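Local coordinates for methylocystis parvus OBBP MbnE (Methylocystis parvus OBBP, PDB 5ICQ), which probably binds methanobactin in the periplasm, as a member of the family 5 extracellular solute-binding proteins, for its uptake, at residues K48-A60 and A249-D261. Numbering follows the deposited sequence.
Sequences KDFDHFPYADPAA and ADIPSQRGFYNFD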
loop_
_atom_site.group_PDB
_atom_site.type_symbol
_atom_site.label_atom_id
_atom_site.label_comp_id
_atom_site.label_asym_id
_atom_site.label_seq_id
_atom_site.Cartn_x
_atom_site.Cartn_y
_atom_site.Cartn_z
ATOM N N LYS A 48 -19.068 17.870 -11.576
ATOM C CA LYS A 48 -18.894 18.932 -10.589
ATOM C C LYS A 48 -19.997 18.917 -9.537
ATOM O O LYS A 48 -19.741 19.204 -8.362
ATOM C CB LYS A 48 -18.851 20.293 -11.290
ATOM C CG LYS A 48 -18.578 21.462 -10.348
ATOM C CD LYS A 48 -18.509 22.795 -11.084
ATOM C CE LYS A 48 -19.842 23.154 -11.722
ATOM N NZ LYS A 48 -19.892 24.582 -12.148
ATOM N N ASP A 49 -21.216 18.545 -9.927
ATOM C CA ASP A 49 -22.378 18.606 -9.051
ATOM C C ASP A 49 -22.772 17.241 -8.493
ATOM O O ASP A 49 -23.941 17.036 -8.145
ATOM C CB ASP A 49 -23.553 19.230 -9.804
ATOM C CG ASP A 49 -24.034 18.359 -10.955
ATOM O OD1 ASP A 49 -23.251 17.508 -11.436
ATOM O OD2 ASP A 49 -25.195 18.527 -11.380
ATOM N N PHE A 50 -21.828 16.298 -8.400
ATOM C CA PHE A 50 -22.164 14.990 -7.850
ATOM C C PHE A 50 -22.738 15.142 -6.442
ATOM O O PHE A 50 -22.376 16.053 -5.691
ATOM C CB PHE A 50 -20.929 14.069 -7.829
ATOM C CG PHE A 50 -19.935 14.392 -6.733
ATOM C CD1 PHE A 50 -18.926 15.322 -6.942
ATOM C CD2 PHE A 50 -20.007 13.751 -5.496
ATOM C CE1 PHE A 50 -18.010 15.627 -5.934
ATOM C CE2 PHE A 50 -19.090 14.050 -4.487
ATOM C CZ PHE A 50 -18.097 14.991 -4.710
ATOM N N ASP A 51 -23.654 14.242 -6.095
ATOM C CA ASP A 51 -24.348 14.307 -4.816
ATOM C C ASP A 51 -23.596 13.590 -3.704
ATOM O O ASP A 51 -23.622 14.039 -2.557
ATOM C CB ASP A 51 -25.748 13.705 -4.937
ATOM C CG ASP A 51 -26.508 13.749 -3.625
ATOM O OD1 ASP A 51 -26.983 14.842 -3.258
ATOM O OD2 ASP A 51 -26.608 12.700 -2.951
ATOM N N HIS A 52 -22.957 12.465 -4.016
ATOM C CA HIS A 52 -22.219 11.692 -3.024
ATOM C C HIS A 52 -21.263 10.776 -3.767
ATOM O O HIS A 52 -21.412 10.548 -4.973
ATOM C CB HIS A 52 -23.165 10.877 -2.132
ATOM C CG HIS A 52 -24.079 9.964 -2.898
ATOM N ND1 HIS A 52 -25.259 10.397 -3.470
ATOM C CD2 HIS A 52 -23.975 8.647 -3.201
ATOM C CE1 HIS A 52 -25.839 9.386 -4.095
ATOM N NE2 HIS A 52 -25.085 8.312 -3.943
ATOM N N PHE A 53 -20.279 10.254 -3.041
ATOM C CA PHE A 53 -19.392 9.259 -3.636
ATOM C C PHE A 53 -20.191 7.992 -3.944
ATOM O O PHE A 53 -21.061 7.608 -3.162
ATOM C CB PHE A 53 -18.236 8.918 -2.691
ATOM C CG PHE A 53 -17.143 9.969 -2.634
ATOM C CD1 PHE A 53 -17.163 11.080 -3.470
ATOM C CD2 PHE A 53 -16.076 9.811 -1.760
ATOM C CE1 PHE A 53 -16.146 12.036 -3.422
ATOM C CE2 PHE A 53 -15.050 10.765 -1.702
ATOM C CZ PHE A 53 -15.077 11.863 -2.533
ATOM N N PRO A 54 -19.911 7.311 -5.058
ATOM C CA PRO A 54 -20.797 6.208 -5.479
ATOM C C PRO A 54 -20.778 4.996 -4.555
ATOM O O PRO A 54 -21.716 4.189 -4.618
ATOM C CB PRO A 54 -20.289 5.855 -6.885
ATOM C CG PRO A 54 -18.907 6.398 -6.946
ATOM C CD PRO A 54 -18.897 7.625 -6.075
ATOM N N TYR A 55 -19.768 4.839 -3.695
ATOM C CA TYR A 55 -19.746 3.751 -2.725
ATOM C C TYR A 55 -20.259 4.173 -1.351
ATOM O O TYR A 55 -20.074 3.439 -0.372
ATOM C CB TYR A 55 -18.331 3.165 -2.594
ATOM C CG TYR A 55 -17.260 4.165 -2.198
ATOM C CD1 TYR A 55 -16.710 5.025 -3.142
ATOM C CD2 TYR A 55 -16.786 4.237 -0.889
ATOM C CE1 TYR A 55 -15.725 5.941 -2.795
ATOM C CE2 TYR A 55 -15.796 5.148 -0.538
ATOM C CZ TYR A 55 -15.280 5.995 -1.499
ATOM O OH TYR A 55 -14.307 6.908 -1.176
ATOM N N ALA A 56 -20.848 5.352 -1.240
ATOM C CA ALA A 56 -21.568 5.738 -0.040
ATOM C C ALA A 56 -23.057 5.594 -0.310
ATOM O O ALA A 56 -23.506 5.740 -1.449
ATOM C CB ALA A 56 -21.243 7.179 0.372
ATOM N N ASP A 57 -23.818 5.295 0.737
ATOM C CA ASP A 57 -25.273 5.237 0.606
ATOM C C ASP A 57 -25.889 6.376 1.404
ATOM O O ASP A 57 -25.875 6.336 2.643
ATOM C CB ASP A 57 -25.817 3.887 1.084
ATOM C CG ASP A 57 -27.290 3.694 0.735
ATOM O OD1 ASP A 57 -28.020 4.701 0.593
ATOM O OD2 ASP A 57 -27.712 2.529 0.607
ATOM N N PRO A 58 -26.450 7.397 0.754
ATOM C CA PRO A 58 -27.054 8.502 1.513
ATOM C C PRO A 58 -28.224 8.073 2.382
ATOM O O PRO A 58 -28.576 8.802 3.311
ATOM C CB PRO A 58 -27.488 9.491 0.422
ATOM C CG PRO A 58 -27.498 8.713 -0.847
ATOM C CD PRO A 58 -26.484 7.624 -0.700
ATOM N N ALA A 59 -28.822 6.911 2.132
ATOM C CA ALA A 59 -29.880 6.427 3.011
ATOM C C ALA A 59 -29.351 5.697 4.243
ATOM O O ALA A 59 -30.158 5.179 5.025
ATOM C CB ALA A 59 -30.835 5.508 2.240
ATOM N N ALA A 60 -28.033 5.640 4.438
ATOM C CA ALA A 60 -27.481 4.997 5.626
ATOM C C ALA A 60 -28.101 5.587 6.883
ATOM O O ALA A 60 -28.278 6.805 6.997
ATOM C CB ALA A 60 -25.958 5.170 5.664
ATOM N N ALA A 249 -20.923 17.881 7.477
ATOM C CA ALA A 249 -21.810 16.723 7.447
ATOM C C ALA A 249 -22.579 16.625 6.130
ATOM O O ALA A 249 -22.935 15.517 5.712
ATOM C CB ALA A 249 -22.785 16.774 8.629
ATOM N N ASP A 250 -22.826 17.752 5.454
ATOM C CA ASP A 250 -23.583 17.750 4.204
ATOM C C ASP A 250 -22.728 18.149 2.996
ATOM O O ASP A 250 -23.261 18.496 1.936
ATOM C CB ASP A 250 -24.817 18.651 4.328
ATOM C CG ASP A 250 -25.797 18.464 3.177
ATOM O OD1 ASP A 250 -26.156 17.304 2.865
ATOM O OD2 ASP A 250 -26.190 19.482 2.572
ATOM N N ILE A 251 -21.411 18.092 3.132
ATOM C CA ILE A 251 -20.520 18.253 1.976
ATOM C C ILE A 251 -20.657 17.017 1.094
ATOM O O ILE A 251 -20.780 15.903 1.630
ATOM C CB ILE A 251 -19.074 18.439 2.459
ATOM C CG1 ILE A 251 -18.941 19.739 3.270
ATOM C CG2 ILE A 251 -18.083 18.419 1.308
ATOM C CD1 ILE A 251 -19.152 21.007 2.469
ATOM N N PRO A 252 -20.682 17.152 -0.239
ATOM C CA PRO A 252 -20.907 15.970 -1.092
ATOM C C PRO A 252 -19.972 14.802 -0.817
ATOM O O PRO A 252 -20.434 13.656 -0.742
ATOM C CB PRO A 252 -20.711 16.535 -2.505
ATOM C CG PRO A 252 -21.230 17.960 -2.382
ATOM C CD PRO A 252 -20.699 18.404 -1.019
ATOM N N SER A 253 -18.672 15.061 -0.643
ATOM C CA SER A 253 -17.706 13.992 -0.385
ATOM C C SER A 253 -17.894 13.324 0.971
ATOM O O SER A 253 -17.205 12.334 1.256
ATOM C CB SER A 253 -16.281 14.553 -0.471
ATOM O OG SER A 253 -16.031 15.475 0.585
ATOM N N GLN A 254 -18.788 13.841 1.810
ATOM C CA GLN A 254 -19.022 13.312 3.147
ATOM C C GLN A 254 -20.396 12.670 3.316
ATOM O O GLN A 254 -20.635 12.021 4.343
ATOM C CB GLN A 254 -18.876 14.445 4.183
ATOM C CG GLN A 254 -17.568 15.212 4.093
ATOM C CD GLN A 254 -16.430 14.374 4.611
ATOM O OE1 GLN A 254 -16.195 14.315 5.813
ATOM N NE2 GLN A 254 -15.743 13.683 3.710
ATOM N N ARG A 255 -21.311 12.861 2.364
ATOM C CA ARG A 255 -22.675 12.365 2.515
ATOM C C ARG A 255 -22.699 10.851 2.453
ATOM O O ARG A 255 -22.102 10.251 1.552
ATOM C CB ARG A 255 -23.579 12.928 1.417
ATOM C CG ARG A 255 -23.862 14.411 1.555
ATOM C CD ARG A 255 -24.599 14.939 0.332
ATOM N NE ARG A 255 -24.736 16.390 0.371
ATOM C CZ ARG A 255 -24.796 17.170 -0.704
ATOM N NH1 ARG A 255 -24.723 16.637 -1.921
ATOM N NH2 ARG A 255 -24.927 18.485 -0.560
ATOM N N GLY A 256 -23.398 10.233 3.405
ATOM C CA GLY A 256 -23.452 8.793 3.489
ATOM C C GLY A 256 -22.368 8.170 4.337
ATOM O O GLY A 256 -22.433 6.965 4.608
ATOM N N PHE A 257 -21.371 8.943 4.755
ATOM C CA PHE A 257 -20.293 8.436 5.592
ATOM C C PHE A 257 -20.543 8.840 7.038
ATOM O O PHE A 257 -21.295 9.774 7.317
ATOM C CB PHE A 257 -18.938 8.984 5.126
ATOM C CG PHE A 257 -18.513 8.494 3.770
ATOM C CD1 PHE A 257 -18.177 7.158 3.574
ATOM C CD2 PHE A 257 -18.445 9.365 2.689
ATOM C CE1 PHE A 257 -17.771 6.706 2.325
ATOM C CE2 PHE A 257 -18.034 8.919 1.433
ATOM C CZ PHE A 257 -17.700 7.592 1.250
ATOM N N TYR A 258 -19.895 8.121 7.957
ATOM C CA TYR A 258 -19.873 8.450 9.384
ATOM C C TYR A 258 -21.272 8.344 9.997
ATOM O O TYR A 258 -21.874 9.314 10.456
ATOM C CB TYR A 258 -19.285 9.844 9.618
ATOM C CG TYR A 258 -18.102 10.136 8.750
ATOM C CD1 TYR A 258 -16.934 9.384 8.853
ATOM C CD2 TYR A 258 -18.143 11.178 7.838
ATOM C CE1 TYR A 258 -15.839 9.675 8.060
ATOM C CE2 TYR A 258 -17.067 11.468 7.043
ATOM C CZ TYR A 258 -15.924 10.723 7.153
ATOM O OH TYR A 258 -14.855 11.037 6.346
ATOM N N ASN A 259 -21.753 7.115 10.022
ATOM C CA ASN A 259 -23.128 6.850 10.419
ATOM C C ASN A 259 -23.274 6.428 11.867
ATOM O O ASN A 259 -24.291 6.756 12.497
ATOM C CB ASN A 259 -23.703 5.790 9.486
ATOM C CG ASN A 259 -23.586 6.226 8.048
ATOM O OD1 ASN A 259 -24.053 7.315 7.702
ATOM N ND2 ASN A 259 -22.883 5.445 7.228
ATOM N N PHE A 260 -22.282 5.732 12.413
ATOM C CA PHE A 260 -22.330 5.353 13.816
ATOM C C PHE A 260 -22.212 6.590 14.693
ATOM O O PHE A 260 -21.480 7.531 14.371
ATOM C CB PHE A 260 -21.208 4.367 14.140
ATOM C CG PHE A 260 -21.263 3.113 13.322
ATOM C CD1 PHE A 260 -22.202 2.139 13.608
ATOM C CD2 PHE A 260 -20.383 2.915 12.258
ATOM C CE1 PHE A 260 -22.276 0.978 12.858
ATOM C CE2 PHE A 260 -20.448 1.756 11.498
ATOM C CZ PHE A 260 -21.402 0.785 11.801
ATOM N N ASP A 261 -22.946 6.586 15.811
ATOM C CA ASP A 261 -22.825 7.689 16.759
ATOM C C ASP A 261 -21.534 7.588 17.558
ATOM O O ASP A 261 -20.994 8.611 17.995
ATOM C CB ASP A 261 -24.034 7.724 17.698
ATOM C CG ASP A 261 -25.281 8.329 17.039
ATOM O OD1 ASP A 261 -25.162 8.939 15.949
ATOM O OD2 ASP A 261 -26.382 8.214 17.622
HETATM O O HOH W 1 -24.389 18.284 -4.674
HETATM O O HOH W 2 -20.174 10.931 -0.266
HETATM O O HOH W 3 -22.622 4.589 3.203
#
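Two irregular loops of the solute-binding fold pack along much of their length: residues 48-60, which precede strand 65-71, and residues 249-261, which run into strand 262-268. Part of the contact is the type II turn Gln254-Phe257, where the Phe257 ring packs against Ala56 and Tyr55. The methyl CB of Ala56 sits over one face of that ring, 3.9 Å from its centroid. The edge of Phe257 points at the face of Tyr55 in an offset edge-to-face pair, planes 62° apart. Next to it, Ser253 CA lies over a face of Phe53. From the same turn the side chain of Arg255, extended from CG to NE, reaches the other way and sends NH1 to Asp51 O at 2.9 Å, in the carbonyl plane on a lone pair. The same NH1 salt-bridges Asp51 OD1 at 3.2 Å, while NE holds Asp250 OD1. A leucine in place of Arg255 would probably leave both carboxylates without their shared cation and Asp51 O without this donor. Between the ring cluster and the guanidinium, one water takes the Phe53 N-H and donates to Pro252 O and Arg255 O, bridging the backbones. Strand 100-103 touches Phe53, Tyr55 and Ser253, strand 109-120 also backs Ser253, and Trp606 of strand 606-607 packs on Ala60 and Asn259.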